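Local coordinates for probable GTP-binding protein EngB (PDB 2CXX) that binds guanine nucleotides as a P-loop GTPase of the EngB family and is probably needed for normal cell division and septation, at residues S10-K14 / V129-D133; V34-I38 / I49-G53; E42-H46 / K175-F179; V73-E77 / F117-I123; I142-A146 / I156-P162. All coordinates share one frame. Numbering follows the deposited sequence.

Contact 1 (S10-K14 / V129-D133); sequences SNVGK and VNKLD. With GDP (guanosine-5'-diphosphate), chain D.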
# COMPACT_ATOMS: atom_id res chain seq x y z
N SER A 10 2.86 5.47 6.64
CA SER A 10 2.28 5.35 7.95
C SER A 10 0.99 6.19 8.06
O SER A 10 0.89 7.29 7.55
CB SER A 10 3.30 5.86 9.02
OG SER A 10 2.68 5.84 10.29
N ASN A 11 0.02 5.63 8.74
CA ASN A 11 -1.28 6.21 9.04
C ASN A 11 -2.26 6.26 7.87
O ASN A 11 -3.28 6.99 7.95
CB ASN A 11 -1.11 7.61 9.67
CG ASN A 11 -2.07 7.83 10.85
OD1 ASN A 11 -2.01 7.10 11.88
ND2 ASN A 11 -2.98 8.79 10.70
N VAL A 12 -2.03 5.47 6.80
CA VAL A 12 -2.98 5.52 5.64
C VAL A 12 -4.13 4.56 5.89
O VAL A 12 -5.10 4.55 5.13
CB VAL A 12 -2.29 5.14 4.27
CG1 VAL A 12 -1.17 6.17 3.90
CG2 VAL A 12 -1.67 3.70 4.33
N GLY A 13 -3.97 3.68 6.89
CA GLY A 13 -4.95 2.69 7.27
C GLY A 13 -4.61 1.25 6.87
O GLY A 13 -5.47 0.42 6.71
N LYS A 14 -3.34 0.98 6.69
CA LYS A 14 -2.92 -0.36 6.29
C LYS A 14 -3.22 -1.42 7.32
O LYS A 14 -3.79 -2.48 6.97
CB LYS A 14 -1.44 -0.31 5.94
CG LYS A 14 -0.83 -1.67 5.58
CD LYS A 14 0.54 -1.48 4.83
CE LYS A 14 1.62 -0.85 5.69
NZ LYS A 14 1.85 -1.73 6.88
N VAL A 129 -7.21 2.59 -2.48
CA VAL A 129 -7.36 4.02 -2.23
C VAL A 129 -8.29 4.14 -1.00
O VAL A 129 -9.51 4.17 -1.10
CB VAL A 129 -7.90 4.72 -3.47
CG1 VAL A 129 -7.98 6.23 -3.17
CG2 VAL A 129 -6.92 4.44 -4.70
N ASN A 130 -7.66 4.25 0.15
CA ASN A 130 -8.37 4.21 1.41
C ASN A 130 -8.87 5.57 1.85
O ASN A 130 -8.46 6.61 1.33
CB ASN A 130 -7.47 3.58 2.49
CG ASN A 130 -8.25 3.13 3.73
OD1 ASN A 130 -9.37 2.67 3.60
ND2 ASN A 130 -7.64 3.23 4.91
N LYS A 131 -9.78 5.51 2.81
CA LYS A 131 -10.44 6.67 3.43
C LYS A 131 -11.41 7.30 2.45
O LYS A 131 -11.62 8.52 2.41
CB LYS A 131 -9.42 7.70 3.91
CG LYS A 131 -8.35 7.04 4.85
CD LYS A 131 -7.61 8.08 5.69
CE LYS A 131 -6.50 7.47 6.60
NZ LYS A 131 -5.65 8.60 7.17
N LEU A 132 -12.06 6.44 1.69
CA LEU A 132 -13.00 6.93 0.71
C LEU A 132 -14.08 7.85 1.30
O LEU A 132 -14.60 8.77 0.64
CB LEU A 132 -13.65 5.73 0.04
CG LEU A 132 -14.73 5.98 -0.99
CD1 LEU A 132 -14.20 6.97 -2.04
CD2 LEU A 132 -15.11 4.63 -1.62
N ASP A 133 -14.40 7.59 2.57
CA ASP A 133 -15.42 8.36 3.27
C ASP A 133 -15.02 9.85 3.45
O ASP A 133 -15.87 10.69 3.77
CB ASP A 133 -15.69 7.67 4.61
CG ASP A 133 -14.44 7.47 5.43
OD1 ASP A 133 -13.61 6.61 5.06
OD2 ASP A 133 -14.29 8.16 6.46
PB GDP D . -1.41 2.38 9.42
O1B GDP D . -0.41 3.22 10.14
O2B GDP D . -1.40 2.69 7.87
O3B GDP D . -1.55 0.93 9.84
O3A GDP D . -2.81 3.01 9.85
PA GDP D . -4.03 2.63 10.81
O1A GDP D . -4.72 1.43 10.29
O2A GDP D . -3.52 2.42 12.28
O5' GDP D . -5.06 3.84 10.61
C5' GDP D . -4.47 5.06 10.92
C4' GDP D . -5.56 6.11 11.19
O4' GDP D . -6.47 6.21 10.01
C3' GDP D . -6.51 5.82 12.30
O3' GDP D . -6.93 6.78 13.28
C2' GDP D . -7.63 4.98 11.65
O2' GDP D . -8.88 5.13 12.42
C1' GDP D . -7.85 5.86 10.41
N9 GDP D . -8.46 5.16 9.27
C8 GDP D . -8.11 3.92 8.70
N7 GDP D . -8.87 3.66 7.70
C5 GDP D . -9.76 4.69 7.54
C6 GDP D . -10.83 4.99 6.63
O6 GDP D . -11.13 4.24 5.76
N1 GDP D . -11.53 6.18 6.78
C2 GDP D . -11.22 7.06 7.78
N2 GDP D . -11.95 8.22 7.88
N3 GDP D . -10.24 6.81 8.63
C4 GDP D . -9.50 5.65 8.54
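Ser10 lies out of reach of 129-133, but from Asn11 onward the phosphate loop faces both the nucleotide and the guanine-recognition strand end. Asn11 N donates to GDP O1B (2.8 Å), while Asn11 O accepts a hydrogen bond from Lys131 NZ at 3.0 Å; that ammonium also forms a salt bridge with Asp91. At Val12 the carbonyl is the acceptor: Asn130 ND2 reaches Val12 O at 2.9 Å, nearly straight at 172°. This pairing of the Walker A loop with the Asn-Lys-Leu-Asp (NKxD) motif is characteristic of P-loop GTPases, one motif holding the phosphates, the other reading the base. Gly13 is the N-cap of helix 14-22; an ideal CB would lie 2.2 Å from Asn130 ND2, so a side chain would clash. Its amide and that of Lys14 converge on the beta-phosphate, Gly13 N to GDP O2B at 2.9 Å and Lys14 N to GDP O2B at 2.8 Å. Asp133 OD1 and OD2 accept from GDP N1 and N2, both at 2.7 Å.

Contact 2 (V34-I38 / I49-G53); sequences VTRKI and IDMPG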
# COMPACT_ATOMS: atom_id res chain seq x y z
N VAL A 34 7.97 -4.34 17.14
CA VAL A 34 7.78 -4.83 15.79
C VAL A 34 7.49 -3.63 14.88
O VAL A 34 7.40 -3.77 13.66
CB VAL A 34 6.64 -5.89 15.74
CG1 VAL A 34 5.41 -5.34 15.06
CG2 VAL A 34 7.17 -7.16 15.08
N THR A 35 7.40 -2.44 15.49
CA THR A 35 7.11 -1.20 14.76
C THR A 35 8.02 -0.93 13.55
O THR A 35 7.61 -0.34 12.54
CB THR A 35 7.18 0.04 15.73
OG1 THR A 35 6.80 1.21 15.00
CG2 THR A 35 8.59 0.23 16.28
N ARG A 36 9.26 -1.36 13.63
CA ARG A 36 10.16 -1.13 12.54
C ARG A 36 10.52 -2.40 11.76
O ARG A 36 11.48 -2.42 10.99
CB ARG A 36 11.41 -0.43 13.10
CG ARG A 36 11.11 1.02 13.58
CD ARG A 36 12.01 1.50 14.76
NE ARG A 36 13.37 0.94 14.70
CZ ARG A 36 14.44 1.49 15.28
NH1 ARG A 36 14.33 2.62 15.97
NH2 ARG A 36 15.64 0.88 15.17
N LYS A 37 9.69 -3.43 11.93
CA LYS A 37 9.92 -4.74 11.33
C LYS A 37 8.80 -5.27 10.42
O LYS A 37 7.62 -4.92 10.53
CB LYS A 37 10.17 -5.81 12.42
CG LYS A 37 11.28 -5.53 13.44
CD LYS A 37 12.68 -5.72 12.84
CE LYS A 37 13.73 -5.22 13.80
NZ LYS A 37 15.06 -5.02 13.11
N ILE A 38 9.21 -6.16 9.54
CA ILE A 38 8.31 -6.82 8.59
C ILE A 38 7.66 -7.96 9.32
O ILE A 38 8.33 -8.71 10.05
CB ILE A 38 9.14 -7.35 7.39
CG1 ILE A 38 9.82 -6.16 6.73
CG2 ILE A 38 8.29 -8.13 6.43
CD1 ILE A 38 10.84 -6.57 5.62
N ILE A 49 2.66 -10.52 3.78
CA ILE A 49 3.91 -10.05 4.37
C ILE A 49 3.68 -8.53 4.40
O ILE A 49 3.50 -7.87 3.39
CB ILE A 49 5.14 -10.49 3.56
CG1 ILE A 49 5.14 -12.01 3.44
CG2 ILE A 49 6.40 -10.02 4.30
CD1 ILE A 49 6.27 -12.57 2.63
N ASP A 50 3.64 -8.00 5.60
CA ASP A 50 3.30 -6.60 5.83
C ASP A 50 4.51 -5.75 6.16
O ASP A 50 5.16 -5.95 7.18
CB ASP A 50 2.30 -6.54 7.00
CG ASP A 50 1.86 -5.15 7.28
OD1 ASP A 50 1.55 -4.42 6.31
OD2 ASP A 50 1.80 -4.78 8.47
N MSE A 51 4.79 -4.77 5.30
CA MSE A 51 5.91 -3.89 5.47
C MSE A 51 5.59 -2.80 6.47
O MSE A 51 4.45 -2.39 6.58
CB MSE A 51 6.25 -3.22 4.14
CG MSE A 51 6.37 -4.10 2.92
SE MSE A 51 7.87 -5.43 3.19
CE MSE A 51 7.05 -6.98 2.25
N PRO A 52 6.57 -2.40 7.28
CA PRO A 52 6.29 -1.31 8.21
C PRO A 52 5.93 -0.05 7.38
O PRO A 52 6.41 0.13 6.27
CB PRO A 52 7.62 -1.13 8.98
CG PRO A 52 8.61 -1.96 8.27
CD PRO A 52 7.91 -3.00 7.48
N GLY A 53 5.09 0.81 7.91
CA GLY A 53 4.70 2.01 7.16
C GLY A 53 5.89 2.88 6.74
O GLY A 53 6.85 3.07 7.53
O HOH W 1 5.04 0.08 11.29
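This is a largely apolar packing of a loop against 49-53, which continues from strand 46-50; 34-38 leads into strand 39-43, and the CA 35-to-38 and 49-to-52 directions are 147° apart, so roughly opposed. A type I turn from Val34 to Lys37, closed by Lys37 N to Val34 O at 2.9 Å, brings carbonyls round the Pro52 ring: Thr35 O lies 3.6 Å from Pro52 CB near the ring's edge, while Lys37 O lies over a face, 3.6 Å from Pro52 CD. Ile38 makes the broadest contact, with CG2 3.4 Å from Ile49 CG2, CD1 4.0 Å from selenomethionine Met51 SE and CG1 3.8 Å from Pro52 CD. Its backbone adds a CA-H...O contact, Ile38 CA to Asp50 O at 3.6 Å. One water donates to Thr35 O (2.9 Å) and weakly accepts from Gly53 N (3.5 Å). Asp50 turns its carboxylate to Arg27 and Lys14. Thr35, predicted to bind magnesium, and the Asp50-Met51-Pro52-Gly53 run correspond to the first switch and the DxxG motif of the second switch in GTPases.

Contact 3 (E42-H46 / K175-F179); sequences EWKNH and KNRIF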
# COMPACT_ATOMS: atom_id res chain seq x y z
N GLU A 42 -0.86 -15.14 8.52
CA GLU A 42 -1.55 -16.22 7.84
C GLU A 42 -2.97 -15.78 7.50
O GLU A 42 -3.73 -15.38 8.37
CB GLU A 42 -1.54 -17.48 8.69
CG GLU A 42 -0.14 -18.03 8.81
CD GLU A 42 0.05 -19.03 9.92
OE1 GLU A 42 1.14 -19.65 9.91
OE2 GLU A 42 -0.83 -19.20 10.79
N TRP A 43 -3.34 -15.84 6.22
CA TRP A 43 -4.69 -15.42 5.75
C TRP A 43 -5.26 -16.67 5.10
O TRP A 43 -5.15 -16.87 3.86
CB TRP A 43 -4.55 -14.28 4.70
CG TRP A 43 -5.85 -13.68 4.26
CD1 TRP A 43 -7.06 -13.77 4.89
CD2 TRP A 43 -6.05 -12.85 3.11
NE1 TRP A 43 -8.00 -13.03 4.22
CE2 TRP A 43 -7.41 -12.46 3.12
CE3 TRP A 43 -5.22 -12.40 2.10
CZ2 TRP A 43 -7.97 -11.62 2.14
CZ3 TRP A 43 -5.76 -11.55 1.12
CH2 TRP A 43 -7.14 -11.17 1.16
N LYS A 44 -5.98 -17.44 5.92
CA LYS A 44 -6.45 -18.77 5.51
C LYS A 44 -5.22 -19.49 4.97
O LYS A 44 -4.25 -19.59 5.71
CB LYS A 44 -7.61 -18.68 4.51
CG LYS A 44 -8.85 -18.07 5.15
CD LYS A 44 -10.07 -18.10 4.25
CE LYS A 44 -11.27 -17.49 4.95
NZ LYS A 44 -12.55 -17.80 4.20
N ASN A 45 -5.20 -19.93 3.69
CA ASN A 45 -4.06 -20.66 3.17
C ASN A 45 -2.99 -19.84 2.47
O ASN A 45 -2.02 -20.39 1.92
CB ASN A 45 -4.57 -21.79 2.27
CG ASN A 45 -5.51 -21.29 1.17
OD1 ASN A 45 -6.31 -20.32 1.33
ND2 ASN A 45 -5.42 -21.97 0.02
N HIS A 46 -3.17 -18.52 2.51
CA HIS A 46 -2.25 -17.52 1.89
C HIS A 46 -1.46 -16.80 2.96
O HIS A 46 -1.73 -16.94 4.15
CB HIS A 46 -3.05 -16.50 1.10
CG HIS A 46 -3.82 -17.12 -0.01
ND1 HIS A 46 -3.22 -17.69 -1.11
CD2 HIS A 46 -5.15 -17.33 -0.14
CE1 HIS A 46 -4.15 -18.23 -1.88
NE2 HIS A 46 -5.33 -18.03 -1.31
N LYS A 175 -10.86 -7.63 -2.00
CA LYS A 175 -10.49 -9.02 -1.82
C LYS A 175 -10.64 -9.77 -3.16
O LYS A 175 -9.78 -10.51 -3.56
CB LYS A 175 -11.40 -9.67 -0.77
CG LYS A 175 -10.84 -10.92 -0.13
CD LYS A 175 -11.91 -11.61 0.73
CE LYS A 175 -12.53 -10.64 1.75
NZ LYS A 175 -12.21 -10.98 3.20
N ASN A 176 -11.74 -9.55 -3.87
CA ASN A 176 -11.92 -10.24 -5.16
C ASN A 176 -10.83 -9.88 -6.14
O ASN A 176 -10.32 -10.72 -6.80
CB ASN A 176 -13.25 -9.84 -5.79
CG ASN A 176 -14.43 -10.34 -5.02
OD1 ASN A 176 -14.34 -11.36 -4.32
ND2 ASN A 176 -15.57 -9.64 -5.15
N ARG A 177 -10.46 -8.60 -6.20
CA ARG A 177 -9.38 -8.16 -7.10
C ARG A 177 -8.06 -8.89 -6.78
O ARG A 177 -7.36 -9.36 -7.66
CB ARG A 177 -9.19 -6.64 -6.97
CG ARG A 177 -8.16 -5.96 -7.94
CD ARG A 177 -8.69 -5.57 -9.31
NE ARG A 177 -8.71 -6.74 -10.18
CZ ARG A 177 -7.80 -7.05 -11.11
NH1 ARG A 177 -6.76 -6.28 -11.37
NH2 ARG A 177 -7.91 -8.20 -11.76
N ILE A 178 -7.68 -8.92 -5.51
CA ILE A 178 -6.47 -9.58 -5.08
C ILE A 178 -6.44 -11.02 -5.56
O ILE A 178 -5.45 -11.48 -6.11
CB ILE A 178 -6.38 -9.57 -3.56
CG1 ILE A 178 -6.11 -8.16 -3.10
CG2 ILE A 178 -5.34 -10.58 -3.05
CD1 ILE A 178 -6.07 -8.07 -1.57
N PHE A 179 -7.54 -11.74 -5.36
CA PHE A 179 -7.53 -13.12 -5.79
C PHE A 179 -7.59 -13.31 -7.26
O PHE A 179 -7.02 -14.24 -7.79
CB PHE A 179 -8.59 -13.90 -5.03
CG PHE A 179 -8.17 -14.12 -3.62
CD1 PHE A 179 -8.81 -13.51 -2.58
CD2 PHE A 179 -7.01 -14.85 -3.36
CE1 PHE A 179 -8.31 -13.59 -1.30
CE2 PHE A 179 -6.51 -14.93 -2.08
CZ PHE A 179 -7.17 -14.30 -1.05
O HOH W 2 -11.04 -13.56 4.00
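Strand 39-43 reverses at a type II' beta turn from Trp43 to His46, closed by Trp43 N to His46 O at 2.8 Å and His46 N to Trp43 O at 2.9 Å. Helix segment 175-179 passes at a distance, its CA atoms no nearer than 10.3 Å (His46 CA to Phe179 CA), so long side chains must span the gap. Trp43 and His46, which open and close the turn, both point their CA-to-CB bonds toward the helix, and both meet Phe179. Phe179 packs obliquely against the two rings: centroids are 5.1 Å apart with planes at 46° for the Trp43 six-membered ring, and 5.0 Å apart at 42° for His46. The closest atoms are Trp43 CH2 to Phe179 CE1 (3.6 Å) and His46 CD2 to Phe179 CE2 (3.4 Å). Round the indole edge lie Lys175 CG, 3.7 Å from Trp43 CZ2, and Ile178 CD1, 4.3 Å from Trp43 CH2. A water accepts from both Trp43 NE1 (3.1 Å) and Lys175 NZ (2.9 Å), while His46 ND1 is hydrogen-bonded to Ala2 N. The hairpin at the sheet's edge is thus joined to the C-terminal helix by ring packing and apolar contact, with a single water as polar bridge.

Contact 4 (V73-E77 / F117-I123); sequences VHFIE and FLRELDI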
# COMPACT_ATOMS: atom_id res chain seq x y z
N VAL A 73 12.93 -2.47 0.61
CA VAL A 73 13.44 -2.57 -0.78
C VAL A 73 14.22 -3.86 -0.95
O VAL A 73 14.01 -4.63 -1.91
CB VAL A 73 14.37 -1.35 -1.11
CG1 VAL A 73 15.23 -1.70 -2.31
CG2 VAL A 73 13.50 -0.06 -1.39
N HIS A 74 15.11 -4.13 -0.00
CA HIS A 74 15.92 -5.33 -0.07
C HIS A 74 15.06 -6.61 0.04
O HIS A 74 15.22 -7.52 -0.72
CB HIS A 74 17.02 -5.28 1.02
CG HIS A 74 18.08 -6.33 0.83
ND1 HIS A 74 18.80 -6.45 -0.33
CD2 HIS A 74 18.44 -7.39 1.61
CE1 HIS A 74 19.55 -7.54 -0.28
NE2 HIS A 74 19.36 -8.13 0.89
N PHE A 75 14.12 -6.63 0.96
CA PHE A 75 13.25 -7.80 1.05
C PHE A 75 12.48 -8.01 -0.26
O PHE A 75 12.45 -9.11 -0.85
CB PHE A 75 12.25 -7.59 2.19
CG PHE A 75 11.37 -8.77 2.40
CD1 PHE A 75 11.74 -9.77 3.32
CD2 PHE A 75 10.19 -8.92 1.66
CE1 PHE A 75 10.96 -10.89 3.48
CE2 PHE A 75 9.39 -10.04 1.82
CZ PHE A 75 9.78 -11.04 2.73
N ILE A 76 11.86 -6.94 -0.76
CA ILE A 76 11.05 -7.13 -2.00
C ILE A 76 11.93 -7.48 -3.21
O ILE A 76 11.56 -8.33 -4.05
CB ILE A 76 10.19 -5.86 -2.29
CG1 ILE A 76 9.25 -5.63 -1.13
CG2 ILE A 76 9.43 -6.02 -3.61
CD1 ILE A 76 8.50 -4.27 -1.14
N GLU A 77 13.09 -6.87 -3.31
CA GLU A 77 13.98 -7.25 -4.41
C GLU A 77 14.36 -8.71 -4.26
O GLU A 77 14.30 -9.47 -5.22
CB GLU A 77 15.28 -6.43 -4.37
CG GLU A 77 15.14 -5.05 -4.99
CD GLU A 77 16.39 -4.19 -4.80
OE1 GLU A 77 16.51 -3.20 -5.56
OE2 GLU A 77 17.25 -4.48 -3.93
N PHE A 117 8.67 1.65 -8.28
CA PHE A 117 9.67 0.66 -7.94
C PHE A 117 9.06 -0.75 -8.17
O PHE A 117 9.70 -1.63 -8.79
CB PHE A 117 10.12 0.87 -6.48
CG PHE A 117 10.79 -0.34 -5.85
CD1 PHE A 117 12.11 -0.71 -6.20
CD2 PHE A 117 10.12 -1.09 -4.88
CE1 PHE A 117 12.74 -1.81 -5.58
CE2 PHE A 117 10.71 -2.16 -4.26
CZ PHE A 117 12.03 -2.55 -4.59
N LEU A 118 7.84 -0.97 -7.69
CA LEU A 118 7.22 -2.27 -7.90
C LEU A 118 7.10 -2.60 -9.39
O LEU A 118 7.19 -3.78 -9.79
CB LEU A 118 5.83 -2.32 -7.27
CG LEU A 118 5.87 -2.21 -5.71
CD1 LEU A 118 4.48 -2.03 -5.14
CD2 LEU A 118 6.51 -3.50 -5.10
N ARG A 119 6.90 -1.56 -10.21
CA ARG A 119 6.76 -1.80 -11.67
C ARG A 119 8.09 -2.24 -12.25
O ARG A 119 8.11 -3.13 -13.10
CB ARG A 119 6.21 -0.54 -12.37
CG ARG A 119 6.01 -0.68 -13.96
CD ARG A 119 4.78 -1.57 -14.26
NE ARG A 119 4.79 -2.12 -15.63
CZ ARG A 119 3.93 -1.78 -16.58
NH1 ARG A 119 3.01 -0.85 -16.32
NH2 ARG A 119 3.93 -2.43 -17.75
N GLU A 120 9.19 -1.67 -11.79
CA GLU A 120 10.53 -2.10 -12.24
C GLU A 120 10.76 -3.54 -11.86
O GLU A 120 11.51 -4.21 -12.52
CB GLU A 120 11.67 -1.29 -11.61
CG GLU A 120 11.78 0.13 -12.13
CD GLU A 120 12.97 0.87 -11.56
OE1 GLU A 120 13.87 0.20 -10.99
OE2 GLU A 120 12.98 2.12 -11.68
N LEU A 121 10.11 -4.00 -10.79
CA LEU A 121 10.28 -5.40 -10.36
C LEU A 121 9.27 -6.40 -10.93
O LEU A 121 9.31 -7.57 -10.58
CB LEU A 121 10.22 -5.45 -8.82
CG LEU A 121 11.58 -5.28 -8.15
CD1 LEU A 121 12.27 -4.00 -8.60
CD2 LEU A 121 11.37 -5.24 -6.63
N ASP A 122 8.38 -5.92 -11.78
CA ASP A 122 7.34 -6.70 -12.48
C ASP A 122 6.38 -7.34 -11.49
O ASP A 122 5.85 -8.42 -11.72
CB ASP A 122 7.95 -7.74 -13.44
CG ASP A 122 8.87 -7.11 -14.49
OD1 ASP A 122 8.61 -5.97 -14.98
OD2 ASP A 122 9.82 -7.79 -14.92
N ILE A 123 6.12 -6.65 -10.38
CA ILE A 123 5.19 -7.18 -9.41
C ILE A 123 3.80 -6.57 -9.62
O ILE A 123 3.66 -5.34 -9.52
CB ILE A 123 5.68 -6.86 -7.98
CG1 ILE A 123 6.93 -7.69 -7.69
CG2 ILE A 123 4.53 -7.14 -6.96
CD1 ILE A 123 7.63 -7.31 -6.34
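Two helices that cover the sheet of this Ras-like alpha/beta GTPase fold, 62-79 and 110-120, meet here mainly through apolar side chains. The main knob is Ile76, whose CG2 enters a hollow walled by four residues: Ile123 CD1 at 3.5 Å, Leu121 CD2 at 3.7 Å, and Phe117 CE2 and Leu118 CD2, each 4.1 Å from that methyl. In return Phe117 pushes its ring tip between Val73 and Glu77, one helical turn apart; Phe117 CZ stands 4.0 Å from Val73 CG1 and 4.0 Å from Glu77 CG, with Glu77 meeting the ring at its edge. Leu121 fits beside Glu77, covering its aliphatic part. Part of the hollow comes from the end of helix 110-120, where Asp122, at positive phi (62°), makes a Schellman motif and turns the chain so that Ile123 points back at Ile76. Leu118 and Ile123 also rest on Ala86 of strand 85-91. The helix end is closed by Ile123 N donating to Leu118 O at 3.1 Å.

Contact 5 (I142-A146 / I156-P162); sequences INFLA and IDKVFIP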
# COMPACT_ATOMS: atom_id res chain seq x y z
N ILE A 142 -8.37 9.32 -8.20
CA ILE A 142 -7.83 8.16 -8.90
C ILE A 142 -7.25 8.57 -10.25
O ILE A 142 -6.22 8.05 -10.65
CB ILE A 142 -8.93 7.10 -9.06
CG1 ILE A 142 -9.20 6.49 -7.66
CG2 ILE A 142 -8.56 6.10 -10.10
CD1 ILE A 142 -10.20 5.38 -7.64
N ASN A 143 -7.84 9.55 -10.93
CA ASN A 143 -7.27 9.95 -12.21
C ASN A 143 -5.96 10.64 -11.99
O ASN A 143 -5.03 10.47 -12.78
CB ASN A 143 -8.18 10.90 -12.98
CG ASN A 143 -9.39 10.20 -13.56
OD1 ASN A 143 -9.42 8.97 -13.68
ND2 ASN A 143 -10.39 10.96 -13.95
N PHE A 144 -5.87 11.43 -10.92
CA PHE A 144 -4.63 12.14 -10.61
C PHE A 144 -3.52 11.13 -10.27
O PHE A 144 -2.39 11.24 -10.77
CB PHE A 144 -4.88 13.09 -9.38
CG PHE A 144 -3.68 13.85 -8.94
CD1 PHE A 144 -3.34 15.04 -9.56
CD2 PHE A 144 -2.89 13.37 -7.90
CE1 PHE A 144 -2.23 15.73 -9.14
CE2 PHE A 144 -1.79 14.03 -7.48
CZ PHE A 144 -1.43 15.23 -8.09
N LEU A 145 -3.84 10.17 -9.41
CA LEU A 145 -2.86 9.19 -8.99
C LEU A 145 -2.43 8.35 -10.19
O LEU A 145 -1.27 7.99 -10.30
CB LEU A 145 -3.45 8.29 -7.88
CG LEU A 145 -3.83 8.94 -6.54
CD1 LEU A 145 -4.30 7.89 -5.54
CD2 LEU A 145 -2.62 9.64 -6.01
N ALA A 146 -3.36 8.04 -11.08
CA ALA A 146 -2.99 7.22 -12.23
C ALA A 146 -1.96 7.96 -13.09
O ALA A 146 -0.98 7.37 -13.51
CB ALA A 146 -4.24 6.84 -13.06
N ILE A 156 -6.65 1.80 -15.31
CA ILE A 156 -7.06 2.42 -14.04
C ILE A 156 -8.01 1.65 -13.12
O ILE A 156 -7.79 1.56 -11.91
CB ILE A 156 -7.64 3.82 -14.30
CG1 ILE A 156 -6.51 4.69 -14.82
CG2 ILE A 156 -8.16 4.47 -12.97
CD1 ILE A 156 -6.91 6.12 -15.19
N ASP A 157 -9.09 1.11 -13.68
CA ASP A 157 -10.03 0.39 -12.85
C ASP A 157 -9.52 -0.97 -12.41
O ASP A 157 -10.12 -1.56 -11.52
CB ASP A 157 -11.36 0.22 -13.58
CG ASP A 157 -12.11 1.52 -13.74
OD1 ASP A 157 -12.19 2.28 -12.75
OD2 ASP A 157 -12.63 1.77 -14.86
N LYS A 158 -8.43 -1.45 -13.01
CA LYS A 158 -7.83 -2.73 -12.66
C LYS A 158 -6.83 -2.52 -11.50
O LYS A 158 -6.57 -3.42 -10.68
CB LYS A 158 -7.05 -3.30 -13.86
CG LYS A 158 -7.93 -3.64 -15.09
CD LYS A 158 -8.96 -4.74 -14.74
CE LYS A 158 -9.91 -4.95 -15.93
NZ LYS A 158 -10.50 -3.63 -16.41
N VAL A 159 -6.30 -1.31 -11.45
CA VAL A 159 -5.29 -0.99 -10.46
C VAL A 159 -5.81 -0.32 -9.21
O VAL A 159 -5.51 -0.77 -8.09
CB VAL A 159 -4.21 -0.08 -11.06
CG1 VAL A 159 -3.15 0.28 -10.00
CG2 VAL A 159 -3.55 -0.80 -12.23
N PHE A 160 -6.60 0.73 -9.41
CA PHE A 160 -7.12 1.56 -8.30
C PHE A 160 -8.46 1.14 -7.75
O PHE A 160 -9.48 1.26 -8.42
CB PHE A 160 -7.17 3.03 -8.73
CG PHE A 160 -5.82 3.60 -9.01
CD1 PHE A 160 -5.33 3.60 -10.29
CD2 PHE A 160 -5.06 4.15 -7.96
CE1 PHE A 160 -4.09 4.15 -10.55
CE2 PHE A 160 -3.81 4.72 -8.20
CZ PHE A 160 -3.34 4.72 -9.52
N ILE A 161 -8.47 0.66 -6.51
CA ILE A 161 -9.71 0.23 -5.88
C ILE A 161 -10.02 1.10 -4.66
O ILE A 161 -9.34 0.99 -3.61
CB ILE A 161 -9.63 -1.25 -5.37
CG1 ILE A 161 -9.12 -2.16 -6.49
CG2 ILE A 161 -11.00 -1.70 -4.85
CD1 ILE A 161 -10.03 -2.32 -7.66
N PRO A 162 -11.00 1.99 -4.78
CA PRO A 162 -11.29 2.81 -3.60
C PRO A 162 -12.05 2.00 -2.52
O PRO A 162 -12.96 1.20 -2.79
CB PRO A 162 -12.08 3.97 -4.17
CG PRO A 162 -12.75 3.40 -5.37
CD PRO A 162 -11.80 2.40 -5.95
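Apolar packing dominates this contact between helix 138-149 and the short helix 156-159 that runs directly into edge strand 160-162; the axes of segments 142-146 and 160-162 approach to 10.1 Å at 151°, so these run roughly antiparallel. Among the aliphatic side chains, Ile142 spans the most: its CG2 is 3.3 Å from Ile156 CG2 and 3.6 Å from Phe160 CB, and its CD1 is 3.8 Å from Pro162 CD. One turn on, Ala146 is small enough to let Ile156 in, with Ala146 CB 3.5 Å from Ile156 CD1. The aromatic contacts belong to Phe160, whose ring packs against the helix: Phe160 CE2 is 3.6 Å from Leu145 CB, Phe160 CE1 is 3.7 Å from Ala146 CB, and the Ile142 carbonyl oxygen sits over one ring face. The Phe160 side chain also touches Val127 and Val129. Backbone hydrogen bonds do not join the two segments; within them, Ala146 N bonds Ile142 O and Phe160 N bonds Ile156 O, both at 2.9 Å, while Ile161 pairs with Val127 and Val129 of strand 125-130. At the margin, Asn143 OD1, bonded to Gln139, stands 4.1 Å from Ile156 CD1. Strand 125-130, helix 138-149 and strand 160-162 form a beta-alpha-beta crossover, its helix sealed to the edge strand by hydrophobic burial and close fit, without direct polar bonds.

Contacts 1 and 5 are buried, whereas contacts 2, 3 and 4 are partly open. Only contact 1 is joined by direct hydrogen bonds, as suits a nucleotide pocket; contact 4 packs helix on helix and contact 5 a helix on a short helix and edge strand, both by apolar burial. Contacts 2 and 3 each add a bridging water, the one to apolar and carbonyl packing, the other to aromatic rings. Contacts 1 and 2 meet at Lys14, whose NZ bridges to Asp50 OD1 at 2.8 Å. Contacts 1 and 5 lie on neighbouring strands, joined by Val129 N and Ile161 O at 2.9 Å. Phe75 packs on Met51, tying contact 4 to contact 2, while Arg177 reaches from contact 3 to Lys158 of contact 5.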